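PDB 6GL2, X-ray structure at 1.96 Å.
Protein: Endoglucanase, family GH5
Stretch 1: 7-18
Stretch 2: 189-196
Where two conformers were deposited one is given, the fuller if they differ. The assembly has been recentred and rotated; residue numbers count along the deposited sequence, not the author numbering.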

# COMPACT_ATOMS: atom_id res chain seq x y z
N GLY A 7 2.90 22.23 4.50
CA GLY A 7 1.57 22.36 3.78
C GLY A 7 1.63 22.62 2.26
O GLY A 7 0.54 22.86 1.67
N ASN A 8 2.85 22.61 1.64
CA ASN A 8 3.04 22.98 0.17
C ASN A 8 2.74 21.84 -0.78
O ASN A 8 3.06 20.66 -0.52
CB ASN A 8 4.43 23.71 -0.20
CG ASN A 8 5.36 22.89 -1.18
N MET A 9 2.02 22.22 -1.83
CA MET A 9 1.74 21.37 -2.96
C MET A 9 2.56 21.83 -4.16
O MET A 9 2.30 22.88 -4.82
CB MET A 9 0.27 21.37 -3.33
CG MET A 9 -0.63 21.19 -2.11
SD MET A 9 -0.44 19.56 -1.35
CE MET A 9 -1.01 18.38 -2.58
N ARG A 10 3.52 21.04 -4.51
CA ARG A 10 4.22 21.23 -5.79
C ARG A 10 3.37 21.01 -7.00
O ARG A 10 2.38 20.31 -6.97
CB ARG A 10 5.41 20.34 -5.86
CG ARG A 10 6.48 20.50 -4.80
CD ARG A 10 7.45 19.36 -4.76
NE ARG A 10 6.88 18.19 -4.06
CZ ARG A 10 7.56 17.08 -3.83
NH1 ARG A 10 8.80 16.91 -4.25
NH2 ARG A 10 6.95 16.13 -3.08
N GLU A 11 3.79 21.60 -8.14
CA GLU A 11 3.29 21.17 -9.45
C GLU A 11 4.35 20.10 -9.81
O GLU A 11 5.53 20.39 -10.01
CB GLU A 11 3.27 22.32 -10.48
CG GLU A 11 2.22 23.42 -10.16
CD GLU A 11 0.79 23.10 -10.47
OE1 GLU A 11 -0.10 24.01 -10.31
OE2 GLU A 11 0.49 21.98 -10.95
N ILE A 12 3.95 18.83 -9.71
CA ILE A 12 4.81 17.71 -9.91
C ILE A 12 4.08 16.54 -10.51
O ILE A 12 3.04 16.14 -10.03
CB ILE A 12 5.55 17.31 -8.62
CG1 ILE A 12 6.63 16.24 -8.87
CG2 ILE A 12 4.55 16.93 -7.49
CD1 ILE A 12 7.56 15.99 -7.71
N ALA A 13 4.62 16.01 -11.60
CA ALA A 13 4.01 14.92 -12.33
C ALA A 13 4.19 13.64 -11.48
O ALA A 13 5.23 13.42 -10.85
CB ALA A 13 4.72 14.72 -13.70
N PRO A 14 3.20 12.75 -11.57
CA PRO A 14 3.36 11.45 -10.85
C PRO A 14 4.62 10.66 -11.08
O PRO A 14 5.22 10.16 -10.15
CB PRO A 14 2.13 10.68 -11.26
CG PRO A 14 1.11 11.69 -11.53
CD PRO A 14 1.89 12.85 -12.16
N LYS A 15 5.18 10.61 -12.30
CA LYS A 15 6.35 9.76 -12.46
C LYS A 15 7.56 10.31 -11.69
O LYS A 15 8.38 9.56 -11.12
CB LYS A 15 6.68 9.51 -13.92
CG LYS A 15 5.63 8.61 -14.58
CD LYS A 15 5.98 8.19 -16.00
CE LYS A 15 4.90 7.28 -16.60
NZ LYS A 15 5.20 7.12 -18.08
N GLU A 16 7.74 11.77 -11.64
CA GLU A 16 8.81 12.32 -10.87
C GLU A 16 8.54 12.17 -9.35
O GLU A 16 9.47 12.04 -8.58
CB GLU A 16 9.06 13.75 -11.28
CG GLU A 16 10.26 14.36 -10.61
CD GLU A 16 11.59 13.58 -10.76
OE1 GLU A 16 12.00 13.15 -11.90
OE2 GLU A 16 12.23 13.37 -9.70
N PHE A 17 7.28 12.37 -8.97
CA PHE A 17 6.89 12.13 -7.55
C PHE A 17 7.26 10.72 -7.11
O PHE A 17 7.87 10.58 -6.02
CB PHE A 17 5.44 12.42 -7.50
CG PHE A 17 4.86 12.40 -6.10
CD1 PHE A 17 4.43 11.19 -5.50
CD2 PHE A 17 4.67 13.57 -5.38
CE1 PHE A 17 3.90 11.19 -4.23
CE2 PHE A 17 4.13 13.59 -4.11
CZ PHE A 17 3.72 12.37 -3.55
N VAL A 18 7.00 9.71 -7.90
CA VAL A 18 7.29 8.37 -7.50
C VAL A 18 8.77 8.11 -7.39
O VAL A 18 9.24 7.39 -6.57
CB VAL A 18 6.52 7.34 -8.39
CG1 VAL A 18 7.03 5.92 -8.25
CG2 VAL A 18 5.03 7.43 -8.08
N GLY A 189 -9.16 22.32 -1.20
CA GLY A 189 -7.85 22.65 -0.67
C GLY A 189 -6.81 21.76 -1.27
O GLY A 189 -6.79 21.45 -2.47
N ASN A 190 -5.84 21.43 -0.47
CA ASN A 190 -4.73 20.61 -0.89
C ASN A 190 -5.20 19.26 -1.41
O ASN A 190 -4.45 18.58 -2.20
CB ASN A 190 -3.72 20.39 0.16
CG ASN A 190 -2.91 21.59 0.47
OD1 ASN A 190 -3.00 22.64 -0.20
ND2 ASN A 190 -2.02 21.45 1.43
N ASN A 191 -6.37 18.81 -1.01
CA ASN A 191 -6.89 17.55 -1.45
C ASN A 191 -7.35 17.50 -2.91
O ASN A 191 -7.59 16.46 -3.49
CB ASN A 191 -8.04 17.09 -0.55
CG ASN A 191 -7.56 16.65 0.81
OD1 ASN A 191 -6.41 16.32 0.99
ND2 ASN A 191 -8.50 16.62 1.78
N ALA A 192 -7.45 18.70 -3.52
CA ALA A 192 -7.77 18.75 -4.95
C ALA A 192 -6.56 18.27 -5.79
O ALA A 192 -6.82 17.74 -6.87
CB ALA A 192 -8.21 20.18 -5.41
N LYS A 193 -5.35 18.37 -5.25
CA LYS A 193 -4.08 18.14 -5.94
C LYS A 193 -3.26 16.94 -5.42
O LYS A 193 -2.35 16.46 -6.08
CB LYS A 193 -3.18 19.40 -5.69
CG LYS A 193 -3.83 20.79 -5.89
CD LYS A 193 -4.34 21.46 -4.60
CE LYS A 193 -5.13 22.71 -4.98
NZ LYS A 193 -4.60 23.45 -6.17
N ARG A 194 -3.63 16.46 -4.21
CA ARG A 194 -2.83 15.46 -3.53
C ARG A 194 -2.69 14.19 -4.42
O ARG A 194 -3.67 13.81 -5.10
CB ARG A 194 -3.59 15.06 -2.20
CG ARG A 194 -2.72 14.19 -1.31
CD ARG A 194 -3.39 13.88 0.02
NE ARG A 194 -3.81 15.10 0.71
CZ ARG A 194 -3.00 15.99 1.21
NH1 ARG A 194 -3.53 17.12 1.71
NH2 ARG A 194 -1.70 15.80 1.26
N LYS A 195 -1.58 13.54 -4.34
CA LYS A 195 -1.40 12.23 -5.03
C LYS A 195 -2.26 11.16 -4.36
O LYS A 195 -2.35 11.11 -3.12
CB LYS A 195 0.05 11.81 -5.04
CG LYS A 195 0.94 12.73 -5.89
CD LYS A 195 0.62 12.84 -7.38
CE LYS A 195 1.65 13.83 -7.99
NZ LYS A 195 1.19 15.22 -8.01
N ILE A 196 -2.99 10.39 -5.17
CA ILE A 196 -3.86 9.30 -4.72
C ILE A 196 -3.42 8.02 -5.38
O ILE A 196 -3.31 7.98 -6.62
CB ILE A 196 -5.34 9.60 -4.99
CG1 ILE A 196 -5.81 10.86 -4.36
CG2 ILE A 196 -6.14 8.39 -4.49
CD1 ILE A 196 -7.20 11.24 -4.76
O HOH W 1 -1.15 24.87 0.01

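Two stretches far apart in sequence, mostly irregular where they touch, are joined here without a single hydrogen bond between their backbones: in each of the two direct hydrogen bonds that cross the contact, a side-chain nitrogen of the second stretch reaches a main-chain carbonyl of the first. The general principle is that irregular segments that lack strand-like pairing can be fastened by side chains that donate to main-chain carbonyl groups, with nonpolar contacts filling the space between the fastenings.

The first fastening is made by Asn-190. Its CA-to-CB bond points toward the first stretch, and with chi1 in the m well Asn-190 ND2 donates to Gly-7 O at 2.9 Å. A water bridges the same two residues, its oxygen donating to Gly-7 O at 3.1 Å and to Asn-190 OD1 at 2.9 Å. Asparagine suits this position because one short side chain offers a donor and an acceptor side by side, so that the direct bond and the water bridge close on the same small group. The backbone of Asn-190 is occupied as well: Asn-190 O accepts from Lys-193 N at 3.2 Å and, weakly, from Arg-194 N at 3.0 Å, which helps to hold the turn from which the side chain projects.

The second fastening lies at the other end of the contact, where Lys-195 NZ donates to Ile-12 O at 2.9 Å. This is the residue with the largest area covered by the opposite stretch, and the length of lysine explains its value. Lys-195 CG lies over one face of the Phe-17 ring, 3.5 Å from the centroid and only 6° off the ring normal, in a CH-pi contact. Farther out, Lys-195 CE passes 4.0 Å from Pro-14 N; the extended chi3 carries the chain out to CE, and chi4, near -92°, turns NZ to Ile-12 O. Phe-17 and Lys-195 are both buried, so the lysine's methylenes pack on the aromatic face in the interior while the polar need of NZ is met by Ile-12 O and elsewhere in the structure. The partners are well placed for this: Ala-13 is the N-cap of the helix that begins at Pro-14, and Ala-13 O accepts from Phe-17 N at 3.0 Å, so the aromatic ring is carried on the first turn of a regular helix.

Met-9 fills the space between the fastenings. All three of its chi angles are in the m well, folding the chain so that Met-9 CG approaches Asn-190 OD1 at 3.4 Å while Met-9 CE reaches Arg-194 CA at 3.6 Å and Lys-193 CB at 3.9 Å. A flexible, unbranched thioether can follow such an uneven surface. Arg-194, whose CA-to-CB bond points away, sends its guanidinium to Asn-191 instead, with Arg-194 NE 2.9 Å and NH1 3.1 Å from Asn-191 OD1, and leaves its backbone to receive the methyl. Together the two stretches bury 410 Å², a modest area in which Met-9 and Lys-195 have the largest shares.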